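Local coordinates for protein putative acid phosphatase WZB (Escherichia coli, PDB 2WMY) that probably hydrolyses phosphotyrosine in proteins to tyrosine and phosphate, a low molecular weight protein tyrosine phosphatase, at residues Ile24-Arg27 with Leu28-Leu32. The protein carries 1 engineered substitution. Residues are numbered along the deposited sequence; the frame is centred on the assembly and turned at random.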
loop_
_atom_site.group_PDB
_atom_site.type_symbol
_atom_site.label_atom_id
_atom_site.label_comp_id
_atom_site.label_asym_id
_atom_site.label_seq_id
_atom_site.Cartn_x
_atom_site.Cartn_y
_atom_site.Cartn_z
ATOM N N ILE A 24 -0.014 4.826 -3.498
ATOM C CA ILE A 24 -1.382 5.038 -3.944
ATOM C C ILE A 24 -2.382 4.528 -2.899
ATOM O O ILE A 24 -3.346 5.209 -2.568
ATOM C CB ILE A 24 -1.613 4.384 -5.314
ATOM C CG1 ILE A 24 -0.889 5.198 -6.392
ATOM C CG2 ILE A 24 -3.099 4.276 -5.608
ATOM C CD1 ILE A 24 -0.931 4.563 -7.783
ATOM N N GLY A 25 -2.124 3.341 -2.361
ATOM C CA GLY A 25 -2.954 2.786 -1.303
ATOM C C GLY A 25 -2.960 3.674 -0.074
ATOM O O GLY A 25 -4.006 3.901 0.528
ATOM N N GLU A 26 -1.788 4.188 0.291
ATOM C CA GLU A 26 -1.662 5.091 1.433
ATOM C C GLU A 26 -2.550 6.314 1.279
ATOM O O GLU A 26 -3.302 6.662 2.192
ATOM C CB GLU A 26 -0.210 5.526 1.606
ATOM C CG GLU A 26 0.004 6.769 2.444
ATOM C CD GLU A 26 1.433 7.306 2.319
ATOM O OE1 GLU A 26 2.385 6.581 2.692
ATOM O OE2 GLU A 26 1.606 8.448 1.838
ATOM N N ARG A 27 -2.461 6.965 0.121
ATOM C CA ARG A 27 -3.162 8.229 -0.093
ATOM C C ARG A 27 -4.674 8.024 -0.212
ATOM O O ARG A 27 -5.460 8.860 0.240
ATOM C CB ARG A 27 -2.606 8.967 -1.324
ATOM C CG ARG A 27 -1.125 9.333 -1.222
ATOM C CD ARG A 27 -0.855 10.313 -0.090
ATOM N NE ARG A 27 0.572 10.405 0.214
ATOM C CZ ARG A 27 1.352 11.428 -0.132
ATOM N NH1 ARG A 27 0.845 12.466 -0.784
ATOM N NH2 ARG A 27 2.644 11.415 0.177
ATOM N N LEU A 28 -5.076 6.913 -0.823
ATOM C CA LEU A 28 -6.491 6.569 -0.894
ATOM C C LEU A 28 -7.060 6.400 0.519
ATOM O O LEU A 28 -8.105 6.968 0.855
ATOM C CB LEU A 28 -6.701 5.300 -1.735
ATOM C CG LEU A 28 -6.491 5.439 -3.253
ATOM C CD1 LEU A 28 -6.433 4.070 -3.934
ATOM C CD2 LEU A 28 -7.579 6.315 -3.881
ATOM N N LEU A 29 -6.362 5.635 1.353
ATOM C CA LEU A 29 -6.845 5.382 2.710
ATOM C C LEU A 29 -6.888 6.648 3.563
ATOM O O LEU A 29 -7.807 6.817 4.364
ATOM C CB LEU A 29 -6.024 4.290 3.403
ATOM C CG LEU A 29 -6.273 2.851 2.941
ATOM C CD1 LEU A 29 -5.263 1.896 3.566
ATOM C CD2 LEU A 29 -7.687 2.429 3.270
ATOM N N ARG A 30 -5.907 7.538 3.393
ATOM C CA ARG A 30 -5.882 8.784 4.166
ATOM C C ARG A 30 -7.112 9.615 3.840
ATOM O O ARG A 30 -7.740 10.195 4.718
ATOM C CB ARG A 30 -4.630 9.607 3.859
ATOM C CG ARG A 30 -3.347 9.074 4.449
ATOM C CD ARG A 30 -2.191 10.003 4.119
ATOM N NE ARG A 30 -0.923 9.516 4.651
ATOM C CZ ARG A 30 0.244 10.123 4.464
ATOM N NH1 ARG A 30 0.303 11.241 3.754
ATOM N NH2 ARG A 30 1.350 9.617 4.988
ATOM N N ARG A 31 -7.426 9.664 2.552
ATOM C CA ARG A 31 -8.615 10.311 2.020
ATOM C C ARG A 31 -9.878 9.850 2.753
ATOM O O ARG A 31 -10.759 10.652 3.067
ATOM C CB ARG A 31 -8.730 9.904 0.558
ATOM C CG ARG A 31 -9.219 10.936 -0.416
ATOM C CD ARG A 31 -9.441 10.236 -1.755
ATOM N NE ARG A 31 -9.290 11.111 -2.908
ATOM C CZ ARG A 31 -9.512 10.726 -4.161
ATOM N NH1 ARG A 31 -9.901 9.482 -4.411
ATOM N NH2 ARG A 31 -9.349 11.583 -5.162
ATOM N N LEU A 32 -9.962 8.546 3.007
ATOM C CA LEU A 32 -11.165 7.930 3.562
ATOM C C LEU A 32 -11.179 7.921 5.090
ATOM O O LEU A 32 -12.241 7.983 5.711
ATOM C CB LEU A 32 -11.315 6.498 3.038
ATOM C CG LEU A 32 -11.591 6.353 1.543
ATOM C CD1 LEU A 32 -11.257 4.948 1.077
ATOM C CD2 LEU A 32 -13.046 6.703 1.232
#
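Arg30 lays its side chain alongside that of Glu26 one turn earlier in helix 21-32, the crossover helix of the beta-alpha-beta unit between strands 10-15 and 37-42, and Arg27 joins them in a salt-bridge network. Followed outward, Arg30 CB and CG skirt the carbonyl of Glu26, with CG 3.3 Å from Glu26 O, the atom that also accepts the backbone N-H of Arg30. The chain stays extended beyond CG (chi2 -178°), which carries NE past Glu26 CG at 3.6 Å and brings the guanidinium flat against the carboxylate, the two planes only 11° apart. Glu26 OE2 therefore sits over the centre of the Arg30 guanidinium, 3.4 Å from Arg30 NH2, a contact of charges to which no N-H points; Arg30 NE instead donates to Ile38 O. Arg30 NH1 lies over a face of the Arg27 guanidinium, a pairing of like charges that OE2 probably offsets. With an alanine in place of Glu26, the two arginines would probably face each other without the carboxylate they share, and Ser40 OG would lose its partner OE1. On another side, Ile24 CG2 meets Leu28 CD1 at 3.7 Å, and both side chains pack on Tyr134 of helix 127-147. The hydrogen-bonded arm of the network runs from Arg27 NE to the anti lone pair of Glu26 OE2, 2.7 Å long and close to straight (170°), nearly in the plane of the Arg27 guanidinium.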